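Local coordinates for glycosyl hydrolase family 2, TIM barrel domain protein (Faecalibacterium prausnitzii A2-165, PDB 6ED2) that probably hydrolyses beta-glucuronides, acting as a family 2 beta-glucuronidase in a human gut bacterium, at residues T222-D227 with I295-F300; L259-A264 with Y273-V278; I375-A380 with T471-M476; N440-T445 with E451-L456. All blocks are in the same frame, centred on the assembly; numbering follows the deposited sequence.

From the N terminus, interaction 1 closes a loop from strand 223-232 to the end of strand 286-295 and the residues beyond, and binds one sheet of a beta-sandwich to the other. Interaction 2 is nested inside that loop and spans the same two sheets through strands 256-262 and 275-283. The two touch: strands 223-232 and 256-262 are paired, with Ile226 and Leu259 joined through their backbones. Interaction 3 follows in series, within the TIM barrel, where it relates strands 373-377 and 470-474. Interaction 4, nested inside it, folds the loop after strand 433-440 onto helix 449-463. Asn440 of interaction 4 meets both Thr473 and Ala380 of interaction 3, whereas interactions 2 and 4 stand about 39 Å apart, centre to centre.

Interaction 1 (T222-D227 with I295-F300); sequences TGAEID and IGIRTF
Ala224 and Ile297 mark the nearest approach of the two backbones, with 7.5 Å between their CA atoms and no hydrogen bond linking the segments. They meet through side chains alone, consistent with the immunoglobulin-like beta-sandwich domain of family 2 glycoside hydrolases. Residues 223-227 open the central strand of the three-stranded sheet. Residues 295-300 carry the chain out of the edge strand 286-295 of the four-stranded sheet and lead toward the barrel.

Ile226 touches two isoleucines. With CG1 lying anti to the carbonyl carbon (chi1 -50°) and the chain then extended, its CD1 is carried across to Ile295 at the end of strand 286-295 and Ile297 in the loop beyond. It meets Ile295 tip to tip, CD1 of Ile226 being 4.0 Å from CD1 of Ile295. Ile297 is approached differently: the two side chains cross at about a right angle, and the CD1 methyls of Ile226 and Ile297 are again 4.0 Å apart. Tyr217 of strand 210-219 touches both Ile226 and Ile295, and Leu266 lies against Ile297. All four residues that meet here are buried.

Nearer the start of strand 223-232, Ile297 uses its other branch. Its CG2, anti to the backbone N, presses on the small side chain of Ala224, with Ala224 CB and Ile297 CG2 3.5 Å apart.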
loop_
_atom_site.group_PDB
_atom_site.type_symbol
_atom_site.label_atom_id
_atom_site.label_comp_id
_atom_site.label_asym_id
_atom_site.label_seq_id
_atom_site.Cartn_x
_atom_site.Cartn_y
_atom_site.Cartn_z
ATOM N N THR A 222 57.551 -7.007 -8.358
ATOM C CA THR A 222 57.240 -7.891 -9.474
ATOM C C THR A 222 56.007 -8.755 -9.246
ATOM O O THR A 222 55.657 -9.550 -10.125
ATOM C CB THR A 222 58.431 -8.803 -9.759
ATOM O OG1 THR A 222 58.794 -9.481 -8.549
ATOM C CG2 THR A 222 59.607 -7.981 -10.253
ATOM N N GLY A 223 55.354 -8.652 -8.090
ATOM C CA GLY A 223 54.141 -9.413 -7.888
ATOM C C GLY A 223 53.709 -9.420 -6.443
ATOM O O GLY A 223 53.514 -8.362 -5.842
ATOM N N ALA A 224 53.582 -10.609 -5.865
ATOM C CA ALA A 224 53.111 -10.714 -4.500
ATOM C C ALA A 224 53.667 -11.980 -3.879
ATOM O O ALA A 224 54.134 -12.887 -4.572
ATOM C CB ALA A 224 51.582 -10.711 -4.437
ATOM N N GLU A 225 53.613 -12.023 -2.558
ATOM C CA GLU A 225 54.009 -13.192 -1.792
ATOM C C GLU A 225 52.923 -13.520 -0.780
ATOM O O GLU A 225 52.338 -12.624 -0.172
ATOM C CB GLU A 225 55.340 -12.966 -1.063
ATOM C CG GLU A 225 56.431 -12.453 -1.974
ATOM C CD GLU A 225 57.795 -12.493 -1.331
ATOM O OE1 GLU A 225 58.794 -12.617 -2.075
ATOM O OE2 GLU A 225 57.864 -12.387 -0.086
ATOM N N ILE A 226 52.659 -14.809 -0.613
ATOM C CA ILE A 226 51.692 -15.307 0.346
ATOM C C ILE A 226 52.451 -16.178 1.326
ATOM O O ILE A 226 52.980 -17.226 0.934
ATOM C CB ILE A 226 50.570 -16.126 -0.326
ATOM C CG1 ILE A 226 49.965 -15.372 -1.520
ATOM C CG2 ILE A 226 49.524 -16.494 0.709
ATOM C CD1 ILE A 226 49.101 -16.252 -2.451
ATOM N N ASP A 227 52.514 -15.753 2.590
ATOM C CA ASP A 227 53.001 -16.612 3.659
ATOM C C ASP A 227 51.834 -17.447 4.166
ATOM O O ASP A 227 50.758 -16.916 4.466
ATOM C CB ASP A 227 53.598 -15.807 4.818
ATOM C CG ASP A 227 54.806 -14.952 4.404
ATOM O OD1 ASP A 227 55.493 -15.272 3.406
ATOM O OD2 ASP A 227 55.062 -13.944 5.097
ATOM N N ILE A 295 41.477 -18.165 -2.982
ATOM C CA ILE A 295 41.975 -17.053 -2.193
ATOM C C ILE A 295 42.202 -15.867 -3.114
ATOM O O ILE A 295 42.424 -16.012 -4.317
ATOM C CB ILE A 295 43.279 -17.399 -1.450
ATOM C CG1 ILE A 295 44.383 -17.706 -2.458
ATOM C CG2 ILE A 295 43.072 -18.544 -0.500
ATOM C CD1 ILE A 295 45.662 -18.239 -1.812
ATOM N N GLY A 296 42.152 -14.684 -2.533
ATOM C CA GLY A 296 42.440 -13.458 -3.252
ATOM C C GLY A 296 43.679 -12.814 -2.666
ATOM O O GLY A 296 43.886 -12.844 -1.451
ATOM N N ILE A 297 44.504 -12.251 -3.539
ATOM C CA ILE A 297 45.754 -11.620 -3.143
ATOM C C ILE A 297 45.474 -10.136 -2.935
ATOM O O ILE A 297 45.283 -9.385 -3.897
ATOM C CB ILE A 297 46.853 -11.845 -4.191
ATOM C CG1 ILE A 297 47.095 -13.345 -4.389
ATOM C CG2 ILE A 297 48.141 -11.174 -3.760
ATOM C CD1 ILE A 297 48.218 -13.631 -5.378
ATOM N N ARG A 298 45.437 -9.717 -1.676
ATOM C CA ARG A 298 45.171 -8.326 -1.352
ATOM C C ARG A 298 45.689 -8.040 0.051
ATOM O O ARG A 298 45.655 -8.912 0.927
ATOM C CB ARG A 298 43.673 -8.004 -1.445
ATOM C CG ARG A 298 42.816 -8.756 -0.427
ATOM C CD ARG A 298 42.554 -7.925 0.820
ATOM N NE ARG A 298 41.828 -8.633 1.881
ATOM C CZ ARG A 298 42.414 -9.325 2.853
ATOM N NH1 ARG A 298 43.739 -9.428 2.875
ATOM N NH2 ARG A 298 41.677 -9.929 3.789
ATOM N N THR A 299 46.123 -6.797 0.262
ATOM C CA THR A 299 46.500 -6.302 1.580
ATOM C C THR A 299 45.489 -5.268 2.065
ATOM O O THR A 299 44.905 -4.521 1.270
ATOM C CB THR A 299 47.890 -5.666 1.576
ATOM O OG1 THR A 299 47.870 -4.472 0.776
ATOM C CG2 THR A 299 48.934 -6.640 1.045
ATOM N N PHE A 300 45.279 -5.232 3.377
ATOM C CA PHE A 300 44.360 -4.248 3.930
ATOM C C PHE A 300 44.829 -3.814 5.313
ATOM O O PHE A 300 45.082 -4.659 6.175
ATOM C CB PHE A 300 42.941 -4.805 3.996
ATOM C CG PHE A 300 41.927 -3.805 4.453
ATOM C CD1 PHE A 300 41.264 -3.010 3.539
ATOM C CD2 PHE A 300 41.640 -3.656 5.799
ATOM C CE1 PHE A 300 40.309 -2.076 3.965
ATOM C CE2 PHE A 300 40.702 -2.731 6.227
ATOM C CZ PHE A 300 40.034 -1.940 5.304
#

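Interaction 2 (L259-A264 with Y273-V278); sequences LVVKNA and YLYDLV
Tyr275 reaches across to the turn that ends strand 256-262, its hydroxyl end lying against the backbone of Ala264. The OH of Tyr275 is 3.7 Å from CA of Ala264. Val261 comes alongside, and its side chain and that of Tyr275 run past each other in opposite directions. CG1 of Val261 sits 3.9 Å from the OH of Tyr275, and it approaches the aromatic ring obliquely. A second, lighter contact lies at the other end of the segments, where the CD1 methyls of Leu259 and Leu277 come within 4.3 Å.

The phenol is held in place by what surrounds it. CG of Tyr275 is anti to its carbonyl carbon (chi1 -75°), which sends the ring toward the opposite layer. There the hydroxyl oxygen is hydrogen-bonded to the backbone N of Arg265, the residue that follows Ala264. CE2 of Tyr273 lies over one face of the ring toward its rim, 4.0 Å above the plane of Tyr275. Where strand 256-262 ends, a type II beta turn from Val261 to Ala264 positions the receiving backbone, although its Ala264 N to Val261 O bond is weak at 3.4 Å.

Beyond this shell, Leu242 of strand 238-244 touches both Val261 and Tyr275. The side chain of Leu277 is about 8 Å from a bound magnesium ion, probably the one held by Thr239 and Glu241. With strand 256-262 in the three-stranded sheet and strand 275-283 in the four-stranded one, this apolar packing between two sheets is consistent with the immunoglobulin-like beta-sandwich of family 2 enzymes.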
loop_
_atom_site.group_PDB
_atom_site.type_symbol
_atom_site.label_atom_id
_atom_site.label_comp_id
_atom_site.label_asym_id
_atom_site.label_seq_id
_atom_site.Cartn_x
_atom_site.Cartn_y
_atom_site.Cartn_z
ATOM N N LEU A 259 54.400 -18.558 -0.912
ATOM C CA LEU A 259 54.097 -18.710 -2.330
ATOM C C LEU A 259 54.456 -17.402 -3.019
ATOM O O LEU A 259 53.959 -16.339 -2.637
ATOM C CB LEU A 259 52.629 -19.076 -2.557
ATOM C CG LEU A 259 52.163 -20.325 -1.795
ATOM C CD1 LEU A 259 50.659 -20.334 -1.666
ATOM C CD2 LEU A 259 52.681 -21.612 -2.461
ATOM N N VAL A 260 55.339 -17.475 -4.003
ATOM C CA VAL A 260 55.753 -16.308 -4.778
ATOM C C VAL A 260 54.932 -16.288 -6.052
ATOM O O VAL A 260 54.987 -17.239 -6.839
ATOM C CB VAL A 260 57.259 -16.354 -5.089
ATOM C CG1 VAL A 260 57.687 -15.144 -5.893
ATOM C CG2 VAL A 260 58.055 -16.446 -3.795
ATOM N N VAL A 261 54.169 -15.214 -6.266
ATOM C CA VAL A 261 53.276 -15.111 -7.420
ATOM C C VAL A 261 53.728 -13.924 -8.259
ATOM O O VAL A 261 53.390 -12.768 -7.964
ATOM C CB VAL A 261 51.805 -14.973 -7.014
ATOM C CG1 VAL A 261 50.922 -14.989 -8.246
ATOM C CG2 VAL A 261 51.407 -16.086 -6.060
ATOM N N LYS A 262 54.461 -14.208 -9.329
ATOM C CA LYS A 262 54.953 -13.153 -10.204
ATOM C C LYS A 262 53.811 -12.561 -11.024
ATOM O O LYS A 262 52.952 -13.285 -11.535
ATOM C CB LYS A 262 56.046 -13.700 -11.121
ATOM C CG LYS A 262 56.873 -12.628 -11.800
ATOM C CD LYS A 262 57.954 -13.249 -12.676
ATOM C CE LYS A 262 58.309 -12.350 -13.857
ATOM N NZ LYS A 262 59.230 -13.040 -14.807
ATOM N N ASN A 263 53.801 -11.232 -11.139
ATOM C CA ASN A 263 52.731 -10.521 -11.843
ATOM C C ASN A 263 51.363 -10.914 -11.292
ATOM O O ASN A 263 50.406 -11.116 -12.040
ATOM C CB ASN A 263 52.802 -10.767 -13.350
ATOM C CG ASN A 263 54.141 -10.380 -13.935
ATOM O OD1 ASN A 263 54.604 -9.252 -13.754
ATOM N ND2 ASN A 263 54.774 -11.311 -14.640
ATOM N N ALA A 264 51.294 -11.064 -9.972
ATOM C CA ALA A 264 50.053 -11.398 -9.296
ATOM C C ALA A 264 48.924 -10.486 -9.752
ATOM O O ALA A 264 49.091 -9.266 -9.836
ATOM C CB ALA A 264 50.242 -11.274 -7.785
ATOM N N TYR A 273 39.763 -10.987 -8.043
ATOM C CA TYR A 273 40.454 -12.056 -8.741
ATOM C C TYR A 273 40.822 -13.120 -7.729
ATOM O O TYR A 273 41.420 -12.815 -6.696
ATOM C CB TYR A 273 41.705 -11.560 -9.465
ATOM C CG TYR A 273 42.136 -12.517 -10.539
ATOM C CD1 TYR A 273 41.614 -12.420 -11.822
ATOM C CD2 TYR A 273 43.035 -13.549 -10.267
ATOM C CE1 TYR A 273 41.987 -13.297 -12.811
ATOM C CE2 TYR A 273 43.414 -14.442 -11.258
ATOM C CZ TYR A 273 42.888 -14.304 -12.533
ATOM O OH TYR A 273 43.257 -15.166 -13.543
ATOM N N LEU A 274 40.463 -14.362 -8.022
ATOM C CA LEU A 274 40.672 -15.478 -7.114
ATOM C C LEU A 274 41.610 -16.486 -7.761
ATOM O O LEU A 274 41.587 -16.679 -8.984
ATOM C CB LEU A 274 39.333 -16.145 -6.742
ATOM C CG LEU A 274 38.390 -15.249 -5.920
ATOM C CD1 LEU A 274 37.060 -15.938 -5.644
ATOM C CD2 LEU A 274 39.053 -14.800 -4.599
ATOM N N TYR A 275 42.464 -17.091 -6.941
ATOM C CA TYR A 275 43.346 -18.174 -7.340
ATOM C C TYR A 275 42.886 -19.456 -6.673
ATOM O O TYR A 275 42.255 -19.436 -5.617
ATOM C CB TYR A 275 44.800 -17.902 -6.939
ATOM C CG TYR A 275 45.524 -16.887 -7.791
ATOM C CD1 TYR A 275 46.359 -17.287 -8.840
ATOM C CD2 TYR A 275 45.413 -15.530 -7.520
ATOM C CE1 TYR A 275 47.050 -16.344 -9.610
ATOM C CE2 TYR A 275 46.092 -14.588 -8.270
ATOM C CZ TYR A 275 46.906 -14.995 -9.318
ATOM O OH TYR A 275 47.570 -14.039 -10.051
ATOM N N ASP A 276 43.240 -20.579 -7.267
ATOM C CA ASP A 276 42.855 -21.875 -6.727
ATOM C C ASP A 276 43.999 -22.412 -5.877
ATOM O O ASP A 276 45.138 -22.509 -6.348
ATOM C CB ASP A 276 42.489 -22.847 -7.846
ATOM C CG ASP A 276 41.229 -22.429 -8.580
ATOM O OD1 ASP A 276 40.177 -22.305 -7.925
ATOM O OD2 ASP A 276 41.295 -22.199 -9.802
ATOM N N LEU A 277 43.691 -22.741 -4.629
ATOM C CA LEU A 277 44.672 -23.221 -3.674
ATOM C C LEU A 277 44.502 -24.724 -3.515
ATOM O O LEU A 277 43.384 -25.203 -3.295
ATOM C CB LEU A 277 44.495 -22.508 -2.328
ATOM C CG LEU A 277 45.494 -22.791 -1.201
ATOM C CD1 LEU A 277 46.890 -22.322 -1.590
ATOM C CD2 LEU A 277 45.059 -22.094 0.059
ATOM N N VAL A 278 45.604 -25.464 -3.627
ATOM C CA VAL A 278 45.600 -26.917 -3.480
ATOM C C VAL A 278 46.548 -27.286 -2.347
ATOM O O VAL A 278 47.765 -27.102 -2.465
ATOM C CB VAL A 278 46.012 -27.621 -4.777
ATOM C CG1 VAL A 278 45.987 -29.141 -4.599
ATOM C CG2 VAL A 278 45.121 -27.180 -5.911
#

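Interaction 3 (I375-A380 with T471-M476); sequences IDEVPA and TYTVLM
The end of the Glu377 side chain comes up to the methyl of Thr473, across two strands of the TIM barrel that are not neighbours. Strand 433-440 runs between them, parallel to both. The glutamate is stretched out, with CG anti to the backbone N (chi1 -178°) and CD continuing the extension, a course that brings the carboxylate beside the threonine methyl. OE1 of Glu377 is 4.2 Å from CG2 of Thr473. Thr473 is turned with its methyl toward the glutamate, while its OG1 is hydrogen-bonded to Asn440 OD1 on the intervening strand.

Two residues earlier on each strand, Ile375 and Thr471 meet through methyl groups. Their CG2 atoms lie 4.5 Å apart, which is little more than a touch. The hydroxyl of Thr471 is likewise engaged elsewhere, with Phe491 O and Ser493 OG. Ser437 of the strand in between packs against Ile375 and hydrogen-bonds OE1 of Glu377 through its OG.

The carboxylate is gripped by further partners: OE1 forms a salt bridge with Arg353, and OE2 takes a hydrogen bond with His356 ND1. A bound magnesium ion lies about 8 Å from this side chain. No hydrogen bond joins the two segments directly, so their mutual contact is van der Waals in character, and the polar ends of these buried residues are satisfied by neighbouring strands and loops instead.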
loop_
_atom_site.group_PDB
_atom_site.type_symbol
_atom_site.label_atom_id
_atom_site.label_comp_id
_atom_site.label_asym_id
_atom_site.label_seq_id
_atom_site.Cartn_x
_atom_site.Cartn_y
_atom_site.Cartn_z
ATOM N N ILE A 375 32.922 -6.273 6.966
ATOM C CA ILE A 375 33.234 -6.171 8.382
ATOM C C ILE A 375 32.523 -7.315 9.092
ATOM O O ILE A 375 31.293 -7.353 9.148
ATOM C CB ILE A 375 32.820 -4.814 8.961
ATOM C CG1 ILE A 375 33.502 -3.683 8.180
ATOM C CG2 ILE A 375 33.173 -4.753 10.437
ATOM C CD1 ILE A 375 33.096 -2.290 8.634
ATOM N N ASP A 376 33.301 -8.240 9.649
ATOM C CA ASP A 376 32.795 -9.496 10.192
ATOM C C ASP A 376 32.493 -9.311 11.672
ATOM O O ASP A 376 33.378 -8.917 12.449
ATOM C CB ASP A 376 33.833 -10.599 9.985
ATOM C CG ASP A 376 33.219 -11.999 9.844
ATOM O OD1 ASP A 376 31.981 -12.189 10.007
ATOM O OD2 ASP A 376 34.016 -12.928 9.581
ATOM N N GLU A 377 31.264 -9.619 12.072
ATOM C CA GLU A 377 30.782 -9.279 13.403
ATOM C C GLU A 377 30.301 -10.515 14.156
ATOM O O GLU A 377 29.504 -11.307 13.638
ATOM C CB GLU A 377 29.657 -8.246 13.320
ATOM C CG GLU A 377 29.135 -7.814 14.688
ATOM C CD GLU A 377 28.254 -6.565 14.617
ATOM O OE1 GLU A 377 28.779 -5.471 14.282
ATOM O OE2 GLU A 377 27.039 -6.682 14.907
ATOM N N VAL A 378 30.750 -10.635 15.396
ATOM C CA VAL A 378 30.386 -11.715 16.311
ATOM C C VAL A 378 29.053 -11.365 16.984
ATOM O O VAL A 378 28.706 -10.180 17.060
ATOM C CB VAL A 378 31.560 -11.920 17.286
ATOM C CG1 VAL A 378 31.511 -10.933 18.438
ATOM C CG2 VAL A 378 31.698 -13.354 17.733
ATOM N N PRO A 379 28.227 -12.331 17.450
ATOM C CA PRO A 379 26.886 -11.943 17.942
ATOM C C PRO A 379 26.872 -11.274 19.316
ATOM O O PRO A 379 25.972 -11.529 20.125
ATOM C CB PRO A 379 26.120 -13.274 17.971
ATOM C CG PRO A 379 26.980 -14.259 17.217
ATOM C CD PRO A 379 28.377 -13.794 17.423
ATOM N N ALA A 380 27.838 -10.388 19.578
ATOM C CA ALA A 380 27.948 -9.696 20.865
ATOM C C ALA A 380 27.049 -8.457 20.870
ATOM O O ALA A 380 27.492 -7.302 20.871
ATOM C CB ALA A 380 29.397 -9.327 21.146
ATOM N N THR A 471 37.055 -3.161 15.592
ATOM C CA THR A 471 36.103 -2.109 15.917
ATOM C C THR A 471 34.981 -2.717 16.746
ATOM O O THR A 471 34.960 -3.919 17.018
ATOM C CB THR A 471 35.549 -1.424 14.646
ATOM O OG1 THR A 471 34.916 -0.179 14.999
ATOM C CG2 THR A 471 34.515 -2.316 13.938
ATOM N N TYR A 472 34.058 -1.860 17.167
ATOM C CA TYR A 472 32.788 -2.261 17.760
ATOM C C TYR A 472 31.873 -1.069 17.576
ATOM O O TYR A 472 32.346 0.053 17.421
ATOM C CB TYR A 472 32.923 -2.630 19.233
ATOM C CG TYR A 472 32.979 -1.436 20.172
ATOM C CD1 TYR A 472 31.837 -1.002 20.860
ATOM C CD2 TYR A 472 34.180 -0.749 20.390
ATOM C CE1 TYR A 472 31.887 0.084 21.730
ATOM C CE2 TYR A 472 34.242 0.339 21.258
ATOM C CZ TYR A 472 33.103 0.745 21.932
ATOM O OH TYR A 472 33.181 1.819 22.792
ATOM N N THR A 473 30.564 -1.297 17.567
ATOM C CA THR A 473 29.687 -0.184 17.240
ATOM C C THR A 473 29.209 0.501 18.511
ATOM O O THR A 473 28.853 -0.154 19.496
ATOM C CB THR A 473 28.500 -0.630 16.383
ATOM O OG1 THR A 473 27.658 -1.494 17.153
ATOM C CG2 THR A 473 28.995 -1.359 15.137
ATOM N N VAL A 474 29.202 1.829 18.480
ATOM C CA VAL A 474 29.014 2.643 19.674
ATOM C C VAL A 474 27.549 3.041 19.793
ATOM O O VAL A 474 26.978 3.618 18.864
ATOM C CB VAL A 474 29.925 3.880 19.642
ATOM C CG1 VAL A 474 29.725 4.718 20.904
ATOM C CG2 VAL A 474 31.383 3.443 19.479
ATOM N N LEU A 475 26.956 2.728 20.943
ATOM C CA LEU A 475 25.615 3.147 21.318
ATOM C C LEU A 475 25.499 4.669 21.337
ATOM O O LEU A 475 26.479 5.385 21.545
ATOM C CB LEU A 475 25.291 2.619 22.715
ATOM C CG LEU A 475 24.189 1.608 22.913
ATOM C CD1 LEU A 475 23.858 1.564 24.381
ATOM C CD2 LEU A 475 22.979 1.992 22.084
ATOM N N MET A 476 24.263 5.161 21.178
ATOM C CA MET A 476 24.036 6.605 21.133
ATOM C C MET A 476 24.257 7.263 22.490
ATOM O O MET A 476 24.600 8.454 22.553
ATOM C CB MET A 476 22.621 6.905 20.634
ATOM C CG MET A 476 22.540 7.123 19.112
ATOM S SD MET A 476 21.137 8.135 18.516
ATOM C CE MET A 476 21.812 9.810 18.610
#

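Interaction 4 (N440-T445 with E451-L456); sequences NEPQCT and EYFKPL
Phe453 pushes the far end of its ring into a corner formed by Pro442 and Cys444, and this single aromatic carries the whole contact. Its CZ is 3.7 Å from CG of Pro442. The proline meets the ring at the edge, near the ring plane, and the two side chains cross at about a right angle. Cys444 comes in obliquely from another direction, with its CB 3.9 Å from the same CZ of Phe453. With CG anti to the carbonyl carbon (chi1 -80°), the phenylalanine leaves the helix toward the loop. Tyr472 of strand 470-474 closes the packing: it forms an edge-to-face pair with Phe453 and also touches Pro442 and Cys444.

The contact belongs to a beta-alpha unit of the TIM barrel. Segment 440-445 leaves the C-terminal end of strand 433-440, the end at which TIM barrels carry their active sites, and the loop then leads into helix 449-463. It bends sharply on the way, through an inverse gamma turn centred on Gln443 and closed by a weak bond from Cys444 N to Pro442 O, 2.8 Å long.

Away from this buried wedge the segments diverge. Gln443 sets out away from the helix, and its OE1 is hydrogen-bonded to Phe403 N. Glu441 is partly exposed; its OE2 and Asn440 ND2 hydrogen-bond glycerol, probably from the crystallisation liquor. Glu451 and Lys454 lie on the exposed side of the helix, while Pro455, whose N has no bond to the preceding turn, marks a kink.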
loop_
_atom_site.group_PDB
_atom_site.type_symbol
_atom_site.label_atom_id
_atom_site.label_comp_id
_atom_site.label_asym_id
_atom_site.label_seq_id
_atom_site.Cartn_x
_atom_site.Cartn_y
_atom_site.Cartn_z
ATOM N N ASN A 440 28.242 -5.131 19.280
ATOM C CA ASN A 440 27.296 -4.171 18.712
ATOM C C ASN A 440 26.565 -3.481 19.852
ATOM O O ASN A 440 25.795 -4.118 20.582
ATOM C CB ASN A 440 26.287 -4.811 17.755
ATOM C CG ASN A 440 25.349 -3.763 17.122
ATOM O OD1 ASN A 440 25.738 -3.022 16.209
ATOM N ND2 ASN A 440 24.124 -3.685 17.627
ATOM N N GLU A 441 26.799 -2.183 19.986
ATOM C CA GLU A 441 26.115 -1.343 20.961
ATOM C C GLU A 441 26.183 -1.894 22.391
ATOM O O GLU A 441 25.153 -2.061 23.047
ATOM C CB GLU A 441 24.665 -1.137 20.545
ATOM C CG GLU A 441 24.505 -0.356 19.262
ATOM C CD GLU A 441 23.055 -0.051 18.951
ATOM O OE1 GLU A 441 22.163 -0.682 19.558
ATOM O OE2 GLU A 441 22.802 0.824 18.102
ATOM N N PRO A 442 27.378 -2.177 22.902
ATOM C CA PRO A 442 27.491 -2.534 24.316
ATOM C C PRO A 442 27.357 -1.282 25.164
ATOM O O PRO A 442 27.588 -0.162 24.705
ATOM C CB PRO A 442 28.901 -3.128 24.422
ATOM C CG PRO A 442 29.664 -2.387 23.395
ATOM C CD PRO A 442 28.704 -2.054 22.266
ATOM N N GLN A 443 26.964 -1.484 26.420
ATOM C CA GLN A 443 26.897 -0.381 27.374
ATOM C C GLN A 443 28.328 -0.044 27.817
ATOM O O GLN A 443 28.764 -0.374 28.918
ATOM C CB GLN A 443 26.002 -0.753 28.556
ATOM C CG GLN A 443 25.802 0.367 29.590
ATOM C CD GLN A 443 24.900 -0.045 30.757
ATOM O OE1 GLN A 443 24.812 -1.219 31.128
ATOM N NE2 GLN A 443 24.213 0.931 31.330
ATOM N N CYS A 444 29.075 0.614 26.921
ATOM C CA CYS A 444 30.507 0.826 27.129
ATOM C C CYS A 444 30.815 2.041 28.010
ATOM O O CYS A 444 31.978 2.463 28.082
ATOM C CB CYS A 444 31.244 0.938 25.783
ATOM S SG CYS A 444 30.889 2.377 24.697
ATOM N N THR A 445 29.794 2.608 28.657
ATOM C CA THR A 445 29.953 3.503 29.788
ATOM C C THR A 445 29.882 2.754 31.107
ATOM O O THR A 445 30.105 3.355 32.164
ATOM C CB THR A 445 28.877 4.597 29.774
ATOM O OG1 THR A 445 27.583 3.990 29.712
ATOM C CG2 THR A 445 29.056 5.535 28.583
ATOM N N GLU A 451 37.834 -3.959 31.697
ATOM C CA GLU A 451 38.201 -5.331 32.034
ATOM C C GLU A 451 37.602 -6.323 31.039
ATOM O O GLU A 451 38.177 -7.390 30.796
ATOM C CB GLU A 451 37.752 -5.657 33.458
ATOM C CG GLU A 451 38.486 -4.868 34.576
ATOM C CD GLU A 451 37.966 -3.432 34.784
ATOM O OE1 GLU A 451 37.120 -2.931 33.988
ATOM O OE2 GLU A 451 38.418 -2.788 35.760
ATOM N N TYR A 452 36.457 -5.982 30.448
ATOM C CA TYR A 452 35.830 -6.854 29.464
ATOM C C TYR A 452 36.468 -6.678 28.090
ATOM O O TYR A 452 36.837 -7.664 27.448
ATOM C CB TYR A 452 34.321 -6.577 29.414
ATOM C CG TYR A 452 33.552 -7.621 28.663
ATOM C CD1 TYR A 452 33.064 -8.749 29.311
ATOM C CD2 TYR A 452 33.323 -7.496 27.302
ATOM C CE1 TYR A 452 32.363 -9.727 28.622
ATOM C CE2 TYR A 452 32.613 -8.470 26.601
ATOM C CZ TYR A 452 32.144 -9.582 27.271
ATOM O OH TYR A 452 31.462 -10.549 26.588
ATOM N N PHE A 453 36.642 -5.426 27.645
ATOM C CA PHE A 453 37.109 -5.166 26.281
ATOM C C PHE A 453 38.561 -5.586 26.086
ATOM O O PHE A 453 38.926 -6.071 25.005
ATOM C CB PHE A 453 36.978 -3.677 25.937
ATOM C CG PHE A 453 35.588 -3.241 25.539
ATOM C CD1 PHE A 453 35.413 -2.298 24.535
ATOM C CD2 PHE A 453 34.470 -3.748 26.175
ATOM C CE1 PHE A 453 34.141 -1.870 24.180
ATOM C CE2 PHE A 453 33.197 -3.326 25.833
ATOM C CZ PHE A 453 33.028 -2.394 24.837
ATOM N N LYS A 454 39.418 -5.348 27.094
ATOM C CA LYS A 454 40.860 -5.506 26.891
ATOM C C LYS A 454 41.217 -6.912 26.432
ATOM O O LYS A 454 41.857 -7.047 25.376
ATOM C CB LYS A 454 41.626 -5.121 28.167
ATOM C CG LYS A 454 43.156 -5.254 28.054
ATOM C CD LYS A 454 43.825 -4.715 29.335
ATOM C CE LYS A 454 45.346 -4.848 29.308
ATOM N NZ LYS A 454 45.709 -5.952 30.244
ATOM N N PRO A 455 40.822 -7.984 27.123
ATOM C CA PRO A 455 41.161 -9.321 26.608
ATOM C C PRO A 455 40.500 -9.642 25.277
ATOM O O PRO A 455 41.087 -10.387 24.487
ATOM C CB PRO A 455 40.680 -10.259 27.723
ATOM C CG PRO A 455 39.591 -9.494 28.405
ATOM C CD PRO A 455 40.042 -8.068 28.378
ATOM N N LEU A 456 39.322 -9.078 24.978
ATOM C CA LEU A 456 38.672 -9.378 23.701
ATOM C C LEU A 456 39.452 -8.805 22.537
ATOM O O LEU A 456 39.685 -9.486 21.531
ATOM C CB LEU A 456 37.257 -8.828 23.675
ATOM C CG LEU A 456 36.200 -9.798 24.161
ATOM C CD1 LEU A 456 34.904 -9.041 24.212
ATOM C CD2 LEU A 456 36.095 -11.017 23.263
#